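Long-range contacts in putative oxidoreductase molybdopterin-binding subunit (Sulfolobus tokodaii, PDB 4ZOH), which probably serves as the catalytic, molybdenum-bearing subunit of an oxidoreductase of the xanthine dehydrogenase and aldehyde oxidase family, holding a pterin cytosine dinucleotide: residues T448-I453 with I598-L602; M1-I7 with Q452-D456; V487-S492 with H663-G669; K432-T437 with K464-W469. One frame throughout, in Å; residues are numbered along the deposited sequence.

Interaction 1 (T448-I453 with I598-L602); sequences TAFAQI and INPLL. With MCN (pterin cytosine dinucleotide), chain D.
Asn599 donates from ND2 to OE1 of Gln452 over 2.9 Å, the donor standing above the glutamine's carbonyl plane while the acceptor lies near the plane of the asparagine amide, and the two amide planes stand almost at right angles (84°). On the other end of the glutamine amide, NE2 donates chiefly to Tyr2 O and only weakly to the carbonyl O of Ile598; together these bonds probably hold the amide's rotation. Asn599 ND2 also reaches Ile7 O. With CG anti to the backbone N (chi1 -173°), Asn599 turns OD1 toward Leu602 N at 3.3 Å and caps helix 600-619.

The backbone of this corner reads the cytosine of the cofactor: Ile598 N donates to N3 at 3.1 Å and Asn599 N to O2 at 2.8 Å. Packing lies round these bonds. Ile598 sets CG2 against Ala449 CB at 3.8 Å and, more loosely, against Ile453 CG1, while Leu602 CD2 approaches Thr448 CB. Ala449 CB and Leu602 CB also border the ribose hydroxyls. A loop ending in a helix N-cap and the flank of helix 446-458 together line part of the buried cytidine end of the pterin cytosine dinucleotide pocket.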
# COMPACT_ATOMS: atom_id res chain seq x y z
N THR A 448 3.78 19.44 15.48
CA THR A 448 4.96 20.26 15.89
C THR A 448 4.70 20.77 17.32
O THR A 448 5.56 20.64 18.16
CB THR A 448 5.16 21.45 14.95
OG1 THR A 448 5.63 20.94 13.70
CG2 THR A 448 6.21 22.39 15.51
N ALA A 449 3.51 21.29 17.58
CA ALA A 449 3.18 21.75 18.93
C ALA A 449 3.27 20.62 19.93
O ALA A 449 3.78 20.79 21.09
CB ALA A 449 1.85 22.49 18.93
N PHE A 450 2.92 19.40 19.47
CA PHE A 450 2.94 18.27 20.41
C PHE A 450 4.38 17.91 20.74
O PHE A 450 4.72 17.51 21.88
CB PHE A 450 2.11 17.07 19.89
CG PHE A 450 0.64 17.35 19.82
CD1 PHE A 450 0.03 18.32 20.67
CD2 PHE A 450 -0.18 16.65 18.96
CE1 PHE A 450 -1.35 18.58 20.61
CE2 PHE A 450 -1.57 16.88 18.93
CZ PHE A 450 -2.14 17.85 19.74
N ALA A 451 5.21 17.98 19.72
CA ALA A 451 6.62 17.64 19.87
C ALA A 451 7.29 18.70 20.83
O ALA A 451 8.01 18.31 21.72
CB ALA A 451 7.29 17.61 18.50
N GLN A 452 6.99 19.98 20.66
CA GLN A 452 7.44 21.08 21.60
C GLN A 452 7.02 20.80 23.07
O GLN A 452 7.87 20.88 24.01
CB GLN A 452 6.82 22.43 21.19
CG GLN A 452 7.19 22.89 19.80
CD GLN A 452 6.38 24.12 19.37
OE1 GLN A 452 5.54 24.02 18.48
NE2 GLN A 452 6.65 25.31 20.00
N ILE A 453 5.75 20.46 23.28
CA ILE A 453 5.23 20.06 24.61
C ILE A 453 5.97 18.85 25.20
O ILE A 453 6.49 18.94 26.32
CB ILE A 453 3.70 19.86 24.62
CG1 ILE A 453 3.00 21.19 24.38
CG2 ILE A 453 3.20 19.24 25.93
CD1 ILE A 453 1.52 21.02 23.94
N ILE A 598 1.34 28.32 22.14
CA ILE A 598 2.32 27.21 22.08
C ILE A 598 3.37 27.47 20.98
O ILE A 598 4.61 27.16 21.13
CB ILE A 598 1.61 25.84 21.89
CG1 ILE A 598 0.45 25.67 22.90
CG2 ILE A 598 2.59 24.71 21.95
CD1 ILE A 598 0.87 25.60 24.37
N ASN A 599 2.92 28.05 19.90
CA ASN A 599 3.77 28.23 18.74
C ASN A 599 3.23 29.43 17.94
O ASN A 599 2.25 29.30 17.17
CB ASN A 599 3.91 26.96 17.87
CG ASN A 599 4.94 27.12 16.73
OD1 ASN A 599 5.03 28.17 16.08
ND2 ASN A 599 5.67 26.07 16.45
N PRO A 600 3.88 30.61 18.13
CA PRO A 600 3.42 31.87 17.47
C PRO A 600 3.47 31.80 15.97
O PRO A 600 2.65 32.45 15.32
CB PRO A 600 4.39 32.97 18.00
CG PRO A 600 4.98 32.38 19.25
CD PRO A 600 4.84 30.87 19.23
N LEU A 601 4.42 31.06 15.40
CA LEU A 601 4.45 30.97 13.93
C LEU A 601 3.16 30.29 13.35
O LEU A 601 2.55 30.76 12.41
CB LEU A 601 5.72 30.19 13.49
CG LEU A 601 5.96 30.00 12.01
CD1 LEU A 601 6.27 31.33 11.30
CD2 LEU A 601 7.09 28.98 11.83
N LEU A 602 2.78 29.18 13.96
CA LEU A 602 1.63 28.30 13.57
C LEU A 602 0.34 28.96 13.98
O LEU A 602 -0.60 28.99 13.19
CB LEU A 602 1.80 26.94 14.29
CG LEU A 602 2.53 25.96 13.35
CD1 LEU A 602 3.83 26.55 12.78
CD2 LEU A 602 2.78 24.72 14.18
N1 MCN D . -1.92 27.27 18.45
C2 MCN D . -0.97 27.69 19.38
N3 MCN D . -1.34 28.29 20.55
C4 MCN D . -2.69 28.49 20.80
C5 MCN D . -3.65 28.08 19.87
C6 MCN D . -3.27 27.44 18.69
O2 MCN D . 0.24 27.53 19.21
N4 MCN D . -3.02 29.06 21.93
C1' MCN D . -1.43 26.62 17.24
C2D MCN D . -1.40 25.10 17.45
O2' MCN D . -0.15 24.64 17.89
C3' MCN D . -1.60 24.57 16.06
C4D MCN D . -2.70 25.46 15.63
O4D MCN D . -2.33 26.80 16.17
O3' MCN D . -0.50 24.75 15.23
C5' MCN D . -3.76 24.67 16.37
O5' MCN D . -4.88 25.34 16.46
PA MCN D . -6.11 24.89 17.43
O1A MCN D . -5.87 23.92 18.48
O2A MCN D . -6.61 26.28 17.74
O3A MCN D . -7.10 24.34 16.19
PB MCN D . -6.99 22.82 15.64
O1B MCN D . -7.90 21.96 16.50
O2B MCN D . -5.63 22.30 15.45
O3B MCN D . -7.58 23.05 14.24
C10 MCN D . -8.99 22.95 13.93
C9' MCN D . -9.45 24.16 13.15
C8' MCN D . -10.76 24.00 12.59
S8' MCN D . -12.12 23.58 13.62
C7' MCN D . -11.04 24.28 11.28
S7' MCN D . -12.69 24.23 10.60
C6' MCN D . -10.03 24.78 10.37
C7 MCN D . -8.81 25.35 11.17
O9' MCN D . -8.47 24.38 12.14
N5' MCN D . -9.64 23.81 9.35
C4A MCN D . -8.36 23.78 8.76
N8' MCN D . -7.64 25.55 10.25
C4B MCN D . -7.37 24.70 9.22
N1' MCN D . -6.16 24.76 8.68
C2' MCN D . -5.83 23.91 7.71
N2' MCN D . -4.62 23.98 7.21
N3' MCN D . -6.76 22.95 7.18
C4' MCN D . -8.07 22.88 7.70
O4' MCN D . -8.90 22.05 7.23

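Interaction 2 (M1-I7 with Q452-D456); sequences MYIGKPI and QIAAD
Two straight hydrogen bonds fasten the chain start to the carboxylate of Asp456. Tyr2 N reaches OD1 at 2.6 Å on its syn lone pair, and Ile3 N reaches OD2 at 2.9 Å from above the carboxylate plane. Each oxygen therefore takes one of two successive backbone N-H groups, which hold the carboxylate against turning. OD1 also sits at the edge of the Tyr2 ring, the ring and carboxylate planes 24° apart. An asparagine here would probably cost one of these bonds, since its NH2 cannot accept, and leave one of the two N-H groups without its mate.

A third bond comes from Gln452, whose NE2 donates to Tyr2 O at 3.0 Å with the acceptor in its amide plane. Lys5 N meets the same oxygen from the opposite face, closing the type II turn from Tyr2 to Lys5, in which Gly4 takes a positive phi (102°). The Tyr2 hydroxyl is bonded to Ile462 N.

Apolar contacts flank these bonds. Tyr2 CE2 meets Ala455 CB at 3.8 Å, Ile3 CD1 crosses to Ile453 CG1 at 3.9 Å, and Ile7 CG1 slides past the Gln452 amide at 3.7 Å from NE2. The arrangement is an N-terminal arm whose beta turn is pinned to one side of helix 446-458 of the molybdopterin cofactor-binding domain.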
# COMPACT_ATOMS: atom_id res chain seq x y z
N MET A 1 13.41 26.33 26.67
CA MET A 1 12.13 25.70 26.43
C MET A 1 11.63 25.87 24.96
O MET A 1 11.84 26.90 24.32
CB MET A 1 11.11 26.21 27.44
CG MET A 1 10.75 27.65 27.20
SD MET A 1 9.69 28.35 28.44
CE MET A 1 8.05 27.90 27.88
N TYR A 2 10.94 24.85 24.44
CA TYR A 2 10.30 24.96 23.11
C TYR A 2 8.92 25.58 23.08
O TYR A 2 8.57 26.23 22.09
CB TYR A 2 10.17 23.59 22.46
CG TYR A 2 11.44 22.95 22.15
CD1 TYR A 2 12.16 23.31 21.02
CD2 TYR A 2 11.91 21.92 22.96
CE1 TYR A 2 13.36 22.69 20.70
CE2 TYR A 2 13.10 21.27 22.66
CZ TYR A 2 13.83 21.68 21.53
OH TYR A 2 15.01 21.01 21.22
N ILE A 3 8.12 25.38 24.13
CA ILE A 3 6.76 25.99 24.20
C ILE A 3 6.93 27.54 24.14
O ILE A 3 7.71 28.08 24.90
CB ILE A 3 5.98 25.54 25.45
CG1 ILE A 3 5.68 24.02 25.39
CG2 ILE A 3 4.64 26.28 25.54
CD1 ILE A 3 5.14 23.42 26.70
N GLY A 4 6.25 28.20 23.21
CA GLY A 4 6.22 29.64 23.12
C GLY A 4 7.15 30.07 22.01
O GLY A 4 7.06 31.19 21.56
N LYS A 5 7.96 29.15 21.49
CA LYS A 5 8.83 29.51 20.37
C LYS A 5 8.22 29.23 19.01
O LYS A 5 7.46 28.18 18.83
CB LYS A 5 10.14 28.74 20.46
CG LYS A 5 10.80 28.80 21.82
CD LYS A 5 11.51 30.13 22.04
CE LYS A 5 12.40 30.01 23.28
NZ LYS A 5 13.64 29.23 22.96
N PRO A 6 8.57 30.12 18.03
CA PRO A 6 8.08 29.88 16.66
C PRO A 6 8.85 28.72 16.02
O PRO A 6 9.51 28.91 15.02
CB PRO A 6 8.36 31.23 15.95
CG PRO A 6 9.57 31.85 16.72
CD PRO A 6 9.56 31.25 18.10
N ILE A 7 8.72 27.51 16.56
CA ILE A 7 9.42 26.33 16.01
C ILE A 7 8.91 25.95 14.62
O ILE A 7 7.66 25.87 14.41
CB ILE A 7 9.30 25.15 17.00
CG1 ILE A 7 9.97 25.52 18.36
CG2 ILE A 7 9.85 23.87 16.39
CD1 ILE A 7 11.48 25.85 18.34
N GLN A 452 6.99 19.98 20.66
CA GLN A 452 7.44 21.08 21.60
C GLN A 452 7.02 20.80 23.07
O GLN A 452 7.87 20.88 24.01
CB GLN A 452 6.82 22.43 21.19
CG GLN A 452 7.19 22.89 19.80
CD GLN A 452 6.38 24.12 19.37
OE1 GLN A 452 5.54 24.02 18.48
NE2 GLN A 452 6.65 25.31 20.00
N ILE A 453 5.75 20.46 23.28
CA ILE A 453 5.23 20.06 24.61
C ILE A 453 5.97 18.85 25.20
O ILE A 453 6.49 18.94 26.32
CB ILE A 453 3.70 19.86 24.62
CG1 ILE A 453 3.00 21.19 24.38
CG2 ILE A 453 3.20 19.24 25.93
CD1 ILE A 453 1.52 21.02 23.94
N ALA A 454 6.07 17.75 24.45
CA ALA A 454 6.64 16.54 25.00
C ALA A 454 8.15 16.73 25.25
O ALA A 454 8.67 16.21 26.21
CB ALA A 454 6.39 15.31 24.12
N ALA A 455 8.84 17.44 24.36
CA ALA A 455 10.26 17.67 24.53
C ALA A 455 10.54 18.55 25.80
O ALA A 455 11.48 18.26 26.54
CB ALA A 455 10.88 18.27 23.27
N ASP A 456 9.73 19.58 26.06
CA ASP A 456 9.83 20.36 27.32
C ASP A 456 9.66 19.50 28.55
O ASP A 456 10.52 19.56 29.44
CB ASP A 456 8.87 21.57 27.35
CG ASP A 456 9.38 22.75 26.48
OD1 ASP A 456 10.40 22.64 25.76
OD2 ASP A 456 8.76 23.82 26.51

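Interaction 3 (V487-S492 with H663-G669); sequences VTIGGS and HPTGSKG. With MCN (pterin cytosine dinucleotide), chain D.
Ile489 lays its CD1 over one face of the His663 ring, 3.9 Å from the centroid and 19° off the normal, a CH-pi contact displaced toward the CE1 and NE2 rim. Thr488 CG2 approaches the same ring obliquely, 3.4 Å from CD2, and ND1 is bonded to Tyr558 OH, so the imidazole is fixed by packing and by a polar anchor.

Hydroxyls form the next layer. With OG between the backbone N and the carbonyl carbon (chi1 70°), Ser667 faces Thr488 OG1 at 2.8 Å, a hydrogen bond. A second one, from Ser667 OG to Thr665 OG1, links the three buried hydroxyls in a chain. Ser492 OG instead turns back on its own helix and donates to Thr488 O at 2.7 Å, nearly in line with the C=O, beside the regular bond from Ser492 N. The same OG rests against Pro664 CD and Thr665 CG2. The latter also lies against Gly491, where a CB would be tight against it and would clash with Val487 O.

At the far end both segments reach the cofactor: Val487 N donates to phosphate oxygen O1A at 2.9 Å, and Lys668 O accepts from the cytosine amine N4 at 3.0 Å. A helix start supplying an N-H to a phosphate, packed on a turn-bearing loop that meets the base, builds part of the pterin cytosine dinucleotide pocket.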
# COMPACT_ATOMS: atom_id res chain seq x y z
N VAL A 487 -4.74 21.68 19.92
CA VAL A 487 -3.53 21.95 20.73
C VAL A 487 -3.91 21.98 22.25
O VAL A 487 -3.14 21.56 23.11
CB VAL A 487 -2.74 23.22 20.28
CG1 VAL A 487 -3.43 24.49 20.80
CG2 VAL A 487 -1.28 23.12 20.78
N THR A 488 -5.12 22.42 22.55
CA THR A 488 -5.53 22.56 23.95
C THR A 488 -5.86 21.22 24.61
O THR A 488 -5.26 20.85 25.62
CB THR A 488 -6.71 23.52 24.02
OG1 THR A 488 -6.29 24.73 23.44
CG2 THR A 488 -7.12 23.85 25.49
N ILE A 489 -6.88 20.54 24.07
CA ILE A 489 -7.31 19.24 24.64
C ILE A 489 -6.34 18.10 24.29
O ILE A 489 -5.91 17.26 25.16
CB ILE A 489 -8.75 18.89 24.17
CG1 ILE A 489 -9.73 20.06 24.44
CG2 ILE A 489 -9.22 17.64 24.91
CD1 ILE A 489 -9.68 20.68 25.85
N GLY A 490 -5.98 18.04 23.01
CA GLY A 490 -5.03 17.02 22.59
C GLY A 490 -3.66 17.32 23.22
O GLY A 490 -2.93 16.41 23.60
N GLY A 491 -3.30 18.60 23.35
CA GLY A 491 -1.95 18.91 23.95
C GLY A 491 -1.94 18.60 25.45
O GLY A 491 -0.92 18.13 26.02
N SER A 492 -3.08 18.81 26.11
CA SER A 492 -3.13 18.44 27.54
C SER A 492 -2.98 16.94 27.70
O SER A 492 -2.23 16.48 28.61
CB SER A 492 -4.41 18.96 28.17
OG SER A 492 -4.39 20.39 28.17
N HIS A 663 -6.87 24.61 31.28
CA HIS A 663 -6.22 23.34 30.91
C HIS A 663 -4.71 23.38 31.17
O HIS A 663 -4.10 24.46 31.20
CB HIS A 663 -6.51 23.04 29.42
CG HIS A 663 -7.99 23.02 29.11
ND1 HIS A 663 -8.84 22.03 29.58
CD2 HIS A 663 -8.77 23.89 28.44
CE1 HIS A 663 -10.07 22.26 29.14
NE2 HIS A 663 -10.06 23.40 28.47
N PRO A 664 -4.09 22.20 31.34
CA PRO A 664 -2.65 22.15 31.64
C PRO A 664 -1.77 22.87 30.60
O PRO A 664 -0.65 23.21 30.90
CB PRO A 664 -2.31 20.63 31.66
CG PRO A 664 -3.61 19.97 31.96
CD PRO A 664 -4.73 20.88 31.47
N THR A 665 -2.26 23.11 29.39
CA THR A 665 -1.45 23.84 28.42
C THR A 665 -1.61 25.36 28.65
O THR A 665 -0.77 26.11 28.16
CB THR A 665 -1.83 23.52 26.96
OG1 THR A 665 -3.21 23.88 26.76
CG2 THR A 665 -1.64 22.03 26.70
N GLY A 666 -2.68 25.79 29.33
CA GLY A 666 -3.08 27.23 29.40
C GLY A 666 -3.62 27.86 28.11
O GLY A 666 -4.04 29.05 28.09
N SER A 667 -3.65 27.08 27.03
CA SER A 667 -4.00 27.58 25.70
C SER A 667 -5.51 27.55 25.40
O SER A 667 -6.24 26.73 25.93
CB SER A 667 -3.29 26.69 24.65
OG SER A 667 -3.87 25.38 24.61
N LYS A 668 -5.97 28.41 24.50
CA LYS A 668 -7.30 28.38 23.95
C LYS A 668 -7.10 28.22 22.45
O LYS A 668 -6.00 28.50 21.93
CB LYS A 668 -8.06 29.72 24.23
CG LYS A 668 -7.93 30.14 25.71
CD LYS A 668 -8.82 31.33 26.09
CE LYS A 668 -8.75 31.67 27.60
NZ LYS A 668 -9.85 32.68 27.84
N GLY A 669 -8.18 27.84 21.74
CA GLY A 669 -8.11 27.66 20.32
C GLY A 669 -8.13 28.89 19.48
O GLY A 669 -8.88 29.87 19.76
N1 MCN D . -1.92 27.27 18.45
C2 MCN D . -0.97 27.69 19.38
N3 MCN D . -1.34 28.29 20.55
C4 MCN D . -2.69 28.49 20.80
C5 MCN D . -3.65 28.08 19.87
C6 MCN D . -3.27 27.44 18.69
O2 MCN D . 0.24 27.53 19.21
N4 MCN D . -3.02 29.06 21.93
C1' MCN D . -1.43 26.62 17.24
C2D MCN D . -1.40 25.10 17.45
O2' MCN D . -0.15 24.64 17.89
C3' MCN D . -1.60 24.57 16.06
C4D MCN D . -2.70 25.46 15.63
O4D MCN D . -2.33 26.80 16.17
O3' MCN D . -0.50 24.75 15.23
C5' MCN D . -3.76 24.67 16.37
O5' MCN D . -4.88 25.34 16.46
PA MCN D . -6.11 24.89 17.43
O1A MCN D . -5.87 23.92 18.48
O2A MCN D . -6.61 26.28 17.74
O3A MCN D . -7.10 24.34 16.19
PB MCN D . -6.99 22.82 15.64
O1B MCN D . -7.90 21.96 16.50
O2B MCN D . -5.63 22.30 15.45
O3B MCN D . -7.58 23.05 14.24
C10 MCN D . -8.99 22.95 13.93
C9' MCN D . -9.45 24.16 13.15
C8' MCN D . -10.76 24.00 12.59
S8' MCN D . -12.12 23.58 13.62
C7' MCN D . -11.04 24.28 11.28
S7' MCN D . -12.69 24.23 10.60
C6' MCN D . -10.03 24.78 10.37
C7 MCN D . -8.81 25.35 11.17
O9' MCN D . -8.47 24.38 12.14
N5' MCN D . -9.64 23.81 9.35
C4A MCN D . -8.36 23.78 8.76
N8' MCN D . -7.64 25.55 10.25
C4B MCN D . -7.37 24.70 9.22
N1' MCN D . -6.16 24.76 8.68
C2' MCN D . -5.83 23.91 7.71
N2' MCN D . -4.62 23.98 7.21
N3' MCN D . -6.76 22.95 7.18
C4' MCN D . -8.07 22.88 7.70
O4' MCN D . -8.90 22.05 7.23

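Interaction 4 (K432-T437 with K464-W469); sequences KITLVT and KIEVRW
Leu435 sits at the apolar centre, its CB 3.9 Å from Ile465 CG2 and its CD2 4.0 Å from Val467 CG2. Its CG stands anti to the backbone N (chi1 172°), which carries the branched end alongside Val467, the two side chains pointing the same way. Ile433 extends this face, its CG2 crossing obliquely to Ile465 CD1. Phe450 of helix 446-458 covers Leu435, and Ala447 of the same helix covers Val467.

Beneath the side chains the strands run parallel, with N-to-C directions 29° apart. Leu435 N donates to Glu466 O, Leu435 O accepts from Arg468 N, and Thr437 N donates to Arg468 O at 3.0 Å; all three lie close to the line of their carbonyls. With helix 446-458 as the connection, the pair makes a beta-alpha-beta unit, and strand 465-468 forms one border of a four-stranded mixed sheet within this chain. At the C-terminal ends of the two segments Thr437 CG2 touches Trp469 CB at 3.4 Å.

The opposite face carries Thr434, Val436, Glu466 and Arg468, with Thr434 CG2 beside Arg468 CG. Lys432 reaches along it to form a salt bridge, its NZ 2.6 Å from Glu466 OE1 on the anti lone pair, and also donates to Thr434 OG1 at 3.0 Å. A methionine in its place would probably leave Glu466 OE1 without its charged mate and Thr434 OG1 without this donor. In the second subunit, another copy of this protein, Lys178 pairs with Glu466 OE2 and Glu473 with Arg468 NE.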
# COMPACT_ATOMS: atom_id res chain seq x y z
N LYS A 432 14.23 4.73 21.32
CA LYS A 432 13.43 5.58 20.42
C LYS A 432 12.10 5.98 21.05
O LYS A 432 11.43 5.16 21.60
CB LYS A 432 13.17 4.92 19.09
CG LYS A 432 12.37 5.83 18.13
CD LYS A 432 11.59 5.01 17.09
CE LYS A 432 11.02 5.88 15.97
NZ LYS A 432 10.13 6.96 16.45
N ILE A 433 11.73 7.24 20.93
CA ILE A 433 10.46 7.69 21.50
C ILE A 433 9.48 8.02 20.39
O ILE A 433 9.82 8.81 19.48
CB ILE A 433 10.64 8.97 22.37
CG1 ILE A 433 11.56 8.70 23.59
CG2 ILE A 433 9.28 9.54 22.83
CD1 ILE A 433 12.14 10.01 24.17
N THR A 434 8.25 7.53 20.55
CA THR A 434 7.13 7.89 19.66
C THR A 434 5.96 8.35 20.50
O THR A 434 5.58 7.72 21.47
CB THR A 434 6.71 6.68 18.76
OG1 THR A 434 7.90 6.08 18.26
CG2 THR A 434 5.80 7.12 17.55
N LEU A 435 5.45 9.50 20.10
CA LEU A 435 4.28 10.09 20.66
C LEU A 435 3.12 9.92 19.65
O LEU A 435 3.27 10.26 18.49
CB LEU A 435 4.53 11.59 20.94
CG LEU A 435 3.31 12.39 21.36
CD1 LEU A 435 2.96 12.04 22.80
CD2 LEU A 435 3.66 13.87 21.24
N VAL A 436 1.96 9.43 20.11
CA VAL A 436 0.78 9.31 19.23
C VAL A 436 -0.33 10.17 19.82
O VAL A 436 -0.54 10.21 21.06
CB VAL A 436 0.33 7.83 19.03
CG1 VAL A 436 -0.75 7.75 17.95
CG2 VAL A 436 1.50 6.90 18.73
N THR A 437 -0.99 10.96 18.96
CA THR A 437 -2.16 11.75 19.42
C THR A 437 -3.46 11.11 18.91
O THR A 437 -3.44 10.56 17.82
CB THR A 437 -2.06 13.20 18.96
OG1 THR A 437 -3.23 13.87 19.36
CG2 THR A 437 -1.89 13.39 17.39
N LYS A 464 13.94 14.28 18.99
CA LYS A 464 13.79 12.97 19.62
C LYS A 464 12.33 12.44 19.65
O LYS A 464 12.10 11.28 20.01
CB LYS A 464 14.36 12.97 21.04
CG LYS A 464 15.90 13.01 21.13
CD LYS A 464 16.62 12.06 20.17
CE LYS A 464 18.02 11.74 20.66
NZ LYS A 464 18.53 10.67 19.76
N ILE A 465 11.38 13.32 19.34
CA ILE A 465 9.97 13.05 19.56
C ILE A 465 9.31 12.98 18.17
O ILE A 465 8.95 14.01 17.59
CB ILE A 465 9.24 14.17 20.37
CG1 ILE A 465 9.99 14.63 21.70
CG2 ILE A 465 7.75 13.81 20.58
CD1 ILE A 465 10.29 13.50 22.69
N GLU A 466 9.19 11.77 17.65
CA GLU A 466 8.37 11.52 16.49
C GLU A 466 6.87 11.61 16.91
O GLU A 466 6.49 11.06 17.92
CB GLU A 466 8.64 10.12 15.94
CG GLU A 466 7.90 9.95 14.56
CD GLU A 466 7.88 8.54 13.95
OE1 GLU A 466 8.41 7.53 14.52
OE2 GLU A 466 7.33 8.44 12.82
N VAL A 467 6.06 12.31 16.12
CA VAL A 467 4.67 12.44 16.43
C VAL A 467 3.83 11.80 15.31
O VAL A 467 4.00 12.16 14.11
CB VAL A 467 4.27 13.91 16.58
CG1 VAL A 467 2.78 14.05 16.99
CG2 VAL A 467 5.16 14.58 17.64
N ARG A 468 2.94 10.87 15.71
CA ARG A 468 2.08 10.09 14.78
C ARG A 468 0.62 10.25 15.15
O ARG A 468 0.30 10.59 16.29
CB ARG A 468 2.50 8.62 14.85
CG ARG A 468 3.91 8.39 14.29
CD ARG A 468 3.87 8.36 12.77
NE ARG A 468 3.20 7.11 12.35
CZ ARG A 468 2.04 7.00 11.70
NH1 ARG A 468 1.37 8.09 11.38
NH2 ARG A 468 1.53 5.77 11.42
N TRP A 469 -0.29 10.02 14.21
CA TRP A 469 -1.74 10.08 14.45
C TRP A 469 -2.46 9.38 13.29
O TRP A 469 -1.80 9.12 12.27
CB TRP A 469 -2.23 11.56 14.49
CG TRP A 469 -2.12 12.39 13.21
CD1 TRP A 469 -3.12 12.57 12.31
CD2 TRP A 469 -1.01 13.16 12.73
NE1 TRP A 469 -2.71 13.39 11.29
CE2 TRP A 469 -1.40 13.75 11.52
CE3 TRP A 469 0.31 13.36 13.18
CZ2 TRP A 469 -0.56 14.59 10.75
CZ3 TRP A 469 1.19 14.20 12.40
CH2 TRP A 469 0.71 14.81 11.19
O HOH W 1 13.62 9.25 20.16

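Helix 446-458 ties the set together: interactions 1 and 2 share its Gln452 and Ile453, and its Phe450 and Ala451 pack on the strands of interaction 4. Interactions 1 and 3 are buried and both border the cofactor, touching each other where Ala449 and Ile598 meet Val487; one relies on an amide pair and a helix cap, the other on linked hydroxyls and a histidine face. Interaction 2, partly exposed, uses a carboxylate to hold backbone N-H groups, and Gly4 N probably bonds to Ile598 O of interaction 1. Interaction 4 pairs an apolar, helix-covered face with a largely polar one, bearing charges, at the interface with the second subunit.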